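Local structure of dTDP-4-dehydrorhamnose 3,5-epimerase (Elizabethkingia anophelis NUHP1, 6C46) at residues A[53-67]-A[129-143]. The protein probably catalyses the epimerisation of C3' and C5' of dTDP-4-dehydro-6-deoxyglucose, a step in the synthesis of dTDP-L-rhamnose. Sequence-based numbering, arbitrary orientation. Where two conformers were deposited one is given.
Sequences FVQDNISKSSYGVLR and FVVLSETAVFSYKCD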
loop_
_atom_site.group_PDB
_atom_site.type_symbol
_atom_site.label_atom_id
_atom_site.label_comp_id
_atom_site.label_asym_id
_atom_site.label_seq_id
_atom_site.Cartn_x
_atom_site.Cartn_y
_atom_site.Cartn_z
ATOM N N PHE A 53 8.152 4.727 5.642
ATOM C CA PHE A 53 6.815 4.542 6.202
ATOM C C PHE A 53 6.740 3.253 7.014
ATOM O O PHE A 53 7.321 2.236 6.624
ATOM C CB PHE A 53 5.776 4.562 5.081
ATOM C CG PHE A 53 5.683 5.931 4.437
ATOM C CD1 PHE A 53 4.885 6.919 4.988
ATOM C CD2 PHE A 53 6.494 6.249 3.360
ATOM C CE1 PHE A 53 4.846 8.207 4.432
ATOM C CE2 PHE A 53 6.468 7.534 2.787
ATOM C CZ PHE A 53 5.632 8.510 3.327
ATOM N N VAL A 54 6.039 3.314 8.153
ATOM C CA VAL A 54 6.047 2.246 9.150
ATOM C C VAL A 54 4.667 1.660 9.406
ATOM O O VAL A 54 4.552 0.665 10.147
ATOM C CB VAL A 54 6.636 2.734 10.496
ATOM C CG1 VAL A 54 8.083 3.192 10.334
ATOM C CG2 VAL A 54 5.768 3.844 11.080
ATOM N N GLN A 55 3.613 2.258 8.872
ATOM C CA GLN A 55 2.266 1.815 9.161
ATOM C C GLN A 55 1.415 2.107 7.934
ATOM O O GLN A 55 1.583 3.150 7.295
ATOM C CB GLN A 55 1.695 2.550 10.367
ATOM C CG GLN A 55 0.264 2.215 10.616
ATOM C CD GLN A 55 -0.393 3.175 11.566
ATOM O OE1 GLN A 55 -0.595 4.345 11.236
ATOM N NE2 GLN A 55 -0.742 2.691 12.749
ATOM N N ASP A 56 0.526 1.186 7.597
ATOM C CA ASP A 56 -0.422 1.357 6.499
ATOM C C ASP A 56 -1.825 1.150 7.039
ATOM O O ASP A 56 -2.074 0.156 7.728
ATOM C CB ASP A 56 -0.169 0.349 5.367
ATOM C CG ASP A 56 1.252 0.402 4.840
ATOM O OD1 ASP A 56 1.984 1.354 5.185
ATOM O OD2 ASP A 56 1.644 -0.512 4.084
ATOM N N ASN A 57 -2.743 2.064 6.697
ATOM C CA ASN A 57 -4.111 2.030 7.198
ATOM C C ASN A 57 -5.072 2.102 6.023
ATOM O O ASN A 57 -4.790 2.756 5.014
ATOM C CB ASN A 57 -4.385 3.210 8.143
ATOM C CG ASN A 57 -3.324 3.344 9.219
ATOM O OD1 ASN A 57 -3.353 2.620 10.196
ATOM N ND2 ASN A 57 -2.384 4.285 9.038
ATOM N N ILE A 58 -6.218 1.454 6.173
ATOM C CA ILE A 58 -7.244 1.411 5.139
ATOM C C ILE A 58 -8.580 1.788 5.759
ATOM O O ILE A 58 -8.934 1.296 6.837
ATOM C CB ILE A 58 -7.344 0.010 4.496
ATOM C CG1 ILE A 58 -6.018 -0.384 3.828
ATOM C CG2 ILE A 58 -8.476 -0.032 3.475
ATOM C CD1 ILE A 58 -5.720 0.431 2.547
ATOM N N SER A 59 -9.357 2.607 5.051
ATOM C CA SER A 59 -10.742 2.796 5.456
ATOM C C SER A 59 -11.637 2.813 4.227
ATOM O O SER A 59 -11.209 3.194 3.137
ATOM C CB SER A 59 -10.913 4.086 6.270
ATOM O OG SER A 59 -10.650 5.198 5.462
ATOM N N LYS A 60 -12.872 2.363 4.415
ATOM C CA LYS A 60 -13.925 2.438 3.413
ATOM C C LYS A 60 -15.073 3.206 4.037
ATOM O O LYS A 60 -15.471 2.897 5.166
ATOM C CB LYS A 60 -14.393 1.051 2.986
ATOM C CG LYS A 60 -15.626 1.064 2.049
ATOM C CD LYS A 60 -15.812 -0.276 1.335
ATOM C CE LYS A 60 -17.116 -0.319 0.561
ATOM N NZ LYS A 60 -17.313 -1.634 -0.114
ATOM N N SER A 61 -15.594 4.206 3.316
ATOM C CA SER A 61 -16.644 5.081 3.838
ATOM C C SER A 61 -17.587 5.435 2.705
ATOM O O SER A 61 -17.242 5.312 1.525
ATOM C CB SER A 61 -16.066 6.368 4.462
ATOM O OG SER A 61 -14.878 6.104 5.190
ATOM N N SER A 62 -18.784 5.888 3.064
ATOM C CA SER A 62 -19.813 6.180 2.080
ATOM C C SER A 62 -19.808 7.661 1.710
ATOM O O SER A 62 -19.189 8.489 2.383
ATOM C CB SER A 62 -21.183 5.765 2.610
ATOM O OG SER A 62 -21.152 4.409 2.998
ATOM N N TYR A 63 -20.530 7.980 0.623
ATOM C CA TYR A 63 -20.625 9.340 0.095
ATOM C C TYR A 63 -20.868 10.367 1.197
ATOM O O TYR A 63 -21.779 10.222 2.013
ATOM C CB TYR A 63 -21.764 9.435 -0.944
ATOM C CG TYR A 63 -22.042 10.876 -1.288
ATOM C CD1 TYR A 63 -23.217 11.514 -0.871
ATOM C CD2 TYR A 63 -21.093 11.622 -1.973
ATOM C CE1 TYR A 63 -23.437 12.863 -1.162
ATOM C CE2 TYR A 63 -21.296 12.958 -2.263
ATOM C CZ TYR A 63 -22.463 13.578 -1.859
ATOM O OH TYR A 63 -22.633 14.914 -2.179
ATOM N N GLY A 64 -20.059 11.417 1.207
ATOM C CA GLY A 64 -20.286 12.534 2.105
ATOM C C GLY A 64 -19.618 12.400 3.451
ATOM O O GLY A 64 -19.528 13.391 4.193
ATOM N N VAL A 65 -19.133 11.210 3.789
ATOM C CA VAL A 65 -18.342 11.071 5.004
ATOM C C VAL A 65 -17.114 11.960 4.885
ATOM O O VAL A 65 -16.364 11.887 3.900
ATOM C CB VAL A 65 -17.977 9.605 5.248
ATOM C CG1 VAL A 65 -16.884 9.515 6.320
ATOM C CG2 VAL A 65 -19.265 8.823 5.689
ATOM N N LEU A 66 -16.933 12.834 5.870
ATOM C CA LEU A 66 -15.829 13.789 5.909
ATOM C C LEU A 66 -15.090 13.584 7.223
ATOM O O LEU A 66 -15.706 13.640 8.290
ATOM C CB LEU A 66 -16.368 15.217 5.788
ATOM C CG LEU A 66 -15.397 16.380 5.476
ATOM C CD1 LEU A 66 -16.185 17.569 4.980
ATOM C CD2 LEU A 66 -14.548 16.764 6.678
ATOM N N ARG A 67 -13.789 13.282 7.149
ATOM C CA ARG A 67 -12.958 13.032 8.323
ATOM C C ARG A 67 -11.827 14.053 8.371
ATOM O O ARG A 67 -11.094 14.198 7.399
ATOM C CB ARG A 67 -12.371 11.613 8.284
ATOM C CG ARG A 67 -13.433 10.499 8.253
ATOM C CD ARG A 67 -13.514 9.759 9.579
ATOM N NE ARG A 67 -14.459 8.644 9.551
ATOM C CZ ARG A 67 -15.613 8.623 10.211
ATOM N NH1 ARG A 67 -15.972 9.668 10.945
ATOM N NH2 ARG A 67 -16.409 7.561 10.131
ATOM N N PHE A 129 -10.265 14.351 4.597
ATOM C CA PHE A 129 -10.804 14.073 3.273
ATOM C C PHE A 129 -12.308 13.885 3.335
ATOM O O PHE A 129 -12.873 13.609 4.395
ATOM C CB PHE A 129 -10.147 12.848 2.642
ATOM C CG PHE A 129 -10.587 11.535 3.227
ATOM C CD1 PHE A 129 -11.574 10.786 2.608
ATOM C CD2 PHE A 129 -9.978 11.024 4.363
ATOM C CE1 PHE A 129 -11.965 9.552 3.126
ATOM C CE2 PHE A 129 -10.359 9.792 4.888
ATOM C CZ PHE A 129 -11.356 9.055 4.270
ATOM N N VAL A 130 -12.956 14.028 2.170
ATOM C CA VAL A 130 -14.393 13.786 2.048
ATOM C C VAL A 130 -14.625 12.812 0.901
ATOM O O VAL A 130 -13.903 12.840 -0.102
ATOM C CB VAL A 130 -15.176 15.094 1.806
ATOM C CG1 VAL A 130 -14.700 15.735 0.513
ATOM C CG2 VAL A 130 -16.690 14.828 1.755
ATOM N N VAL A 131 -15.597 11.918 1.065
ATOM C CA VAL A 131 -15.870 10.912 0.042
ATOM C C VAL A 131 -16.768 11.539 -1.010
ATOM O O VAL A 131 -17.853 12.032 -0.692
ATOM C CB VAL A 131 -16.518 9.660 0.649
ATOM C CG1 VAL A 131 -16.940 8.716 -0.455
ATOM C CG2 VAL A 131 -15.532 8.965 1.632
ATOM N N LEU A 132 -16.329 11.512 -2.263
ATOM C CA LEU A 132 -17.110 12.088 -3.356
ATOM C C LEU A 132 -17.986 11.075 -4.068
ATOM O O LEU A 132 -19.001 11.455 -4.671
ATOM C CB LEU A 132 -16.169 12.714 -4.385
ATOM C CG LEU A 132 -15.207 13.752 -3.835
ATOM C CD1 LEU A 132 -14.246 14.160 -4.940
ATOM C CD2 LEU A 132 -16.002 14.951 -3.321
ATOM N N SER A 133 -17.584 9.803 -4.074
ATOM C CA SER A 133 -18.317 8.758 -4.779
ATOM C C SER A 133 -19.288 8.034 -3.846
ATOM O O SER A 133 -19.376 8.324 -2.655
ATOM C CB SER A 133 -17.328 7.796 -5.417
ATOM O OG SER A 133 -16.317 7.494 -4.473
ATOM N N GLU A 134 -20.024 7.059 -4.389
ATOM C CA GLU A 134 -20.991 6.339 -3.565
ATOM C C GLU A 134 -20.314 5.733 -2.337
ATOM O O GLU A 134 -20.814 5.851 -1.214
ATOM C CB GLU A 134 -21.687 5.261 -4.404
ATOM C CG GLU A 134 -22.904 4.642 -3.754
ATOM C CD GLU A 134 -23.684 3.714 -4.704
ATOM O OE1 GLU A 134 -23.336 3.649 -5.907
ATOM O OE2 GLU A 134 -24.648 3.057 -4.241
ATOM N N THR A 135 -19.159 5.101 -2.532
ATOM C CA THR A 135 -18.268 4.681 -1.455
ATOM C C THR A 135 -16.843 4.839 -1.960
ATOM O O THR A 135 -16.606 4.932 -3.166
ATOM C CB THR A 135 -18.468 3.215 -1.018
ATOM O OG1 THR A 135 -18.063 2.348 -2.086
ATOM C CG2 THR A 135 -19.916 2.915 -0.678
ATOM N N ALA A 136 -15.889 4.867 -1.031
ATOM C CA ALA A 136 -14.492 4.971 -1.424
ATOM C C ALA A 136 -13.622 4.223 -0.429
ATOM O O ALA A 136 -13.909 4.203 0.772
ATOM C CB ALA A 136 -14.016 6.422 -1.504
ATOM N N VAL A 137 -12.547 3.620 -0.934
ATOM C CA VAL A 137 -11.529 3.005 -0.090
ATOM C C VAL A 137 -10.315 3.926 -0.102
ATOM O O VAL A 137 -9.823 4.325 -1.171
ATOM C CB VAL A 137 -11.186 1.569 -0.534
ATOM C CG1 VAL A 137 -10.045 0.996 0.304
ATOM C CG2 VAL A 137 -12.402 0.666 -0.325
ATOM N N PHE A 138 -9.890 4.327 1.091
ATOM C CA PHE A 138 -8.856 5.335 1.292
ATOM C C PHE A 138 -7.659 4.653 1.931
ATOM O O PHE A 138 -7.822 3.895 2.887
ATOM C CB PHE A 138 -9.380 6.459 2.204
ATOM C CG PHE A 138 -8.412 7.615 2.397
ATOM C CD1 PHE A 138 -8.238 8.570 1.391
ATOM C CD2 PHE A 138 -7.750 7.797 3.615
ATOM C CE1 PHE A 138 -7.384 9.666 1.583
ATOM C CE2 PHE A 138 -6.884 8.906 3.810
ATOM C CZ PHE A 138 -6.710 9.831 2.770
ATOM N N SER A 139 -6.469 4.916 1.415
ATOM C CA SER A 139 -5.245 4.307 1.928
ATOM C C SER A 139 -4.340 5.405 2.464
ATOM O O SER A 139 -4.109 6.411 1.782
ATOM C CB SER A 139 -4.536 3.519 0.820
ATOM O OG SER A 139 -3.146 3.406 1.070
ATOM N N TYR A 140 -3.838 5.242 3.682
ATOM C CA TYR A 140 -2.837 6.196 4.142
ATOM C C TYR A 140 -1.710 5.468 4.853
ATOM O O TYR A 140 -1.951 4.640 5.734
ATOM C CB TYR A 140 -3.435 7.307 5.018
ATOM C CG TYR A 140 -4.221 6.953 6.253
ATOM C CD1 TYR A 140 -3.697 7.220 7.519
ATOM C CD2 TYR A 140 -5.508 6.428 6.171
ATOM C CE1 TYR A 140 -4.404 6.940 8.664
ATOM C CE2 TYR A 140 -6.226 6.142 7.308
ATOM C CZ TYR A 140 -5.669 6.400 8.556
ATOM O OH TYR A 140 -6.377 6.120 9.697
ATOM N N LYS A 141 -0.492 5.741 4.405
ATOM C CA LYS A 141 0.736 5.257 5.017
ATOM C C LYS A 141 1.288 6.371 5.886
ATOM O O LYS A 141 1.303 7.538 5.472
ATOM C CB LYS A 141 1.770 4.875 3.956
ATOM C CG LYS A 141 1.227 4.025 2.789
ATOM C CD LYS A 141 2.355 3.448 1.909
ATOM C CE LYS A 141 3.217 2.409 2.647
ATOM N NZ LYS A 141 4.302 1.769 1.832
ATOM N N CYS A 142 1.761 6.017 7.076
ATOM C CA CYS A 142 2.260 7.006 8.022
ATOM C C CYS A 142 3.715 6.726 8.312
ATOM O O CYS A 142 4.099 5.563 8.460
ATOM C CB CYS A 142 1.494 6.972 9.327
ATOM S SG CYS A 142 -0.269 7.288 9.113
ATOM N N ASP A 143 4.502 7.796 8.463
ATOM C CA ASP A 143 5.914 7.660 8.794
ATOM C C ASP A 143 6.163 7.704 10.302
ATOM O O ASP A 143 7.307 7.854 10.735
ATOM C CB ASP A 143 6.743 8.702 8.010
ATOM C CG ASP A 143 6.889 10.051 8.725
ATOM O OD1 ASP A 143 6.110 10.406 9.634
ATOM O OD2 ASP A 143 7.815 10.795 8.331
HETATM O O HOH W 1 -2.281 1.675 3.329
HETATM O O HOH W 2 -12.762 5.800 3.502
#
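Asn57 lies over one face of the Tyr140 ring, its CB 3.6 Å from the ring centroid in a CH-pi contact. Tyr140, the predicted proton donor, has CG wedged between its backbone N and carbonyl carbon (chi1 56°), which folds the ring back across Asn57. The Asn57 amide is turned 34° from the ring plane. Its ND2 donates to Gln55 OE1 at 2.8 Å and, weakly, to Tyr140 O. The bond to Gln55 OE1 helps set the rotation of the amide over the ring. Cys142 SG packs against Gln55 OE1 at 3.6 Å. On the other face of the sheet, Asp56 and Lys141 lie side by side, OD1 4.1 Å from NZ, too far for a salt bridge. Asp56 instead bridges to Lys141 of the second subunit, and Lys141 to Asp56 of the second subunit.

Two antiparallel ladders join the segments. The long one pairs 55-62 with 135-142 and starts at a classic beta bulge, where Val54 and Gln55 face Cys142. A water links Ser59 OG and Ser61 OG. The register shifts by one between Ser62 and Leu66, across a type II turn from Ser62 to Val65 that leads into the short ladder. Gly64 N bonds to Val131 O at 3.0 Å. Val131 CB packs on Ser62 O at 3.4 Å.

The contact thus ties together the two sheets of the cupin fold. Strand 135-142 also borders 80-86, strand 125-131 lies between 88-95 and 66-72, and strand 55-62 continues its sheet into the second subunit.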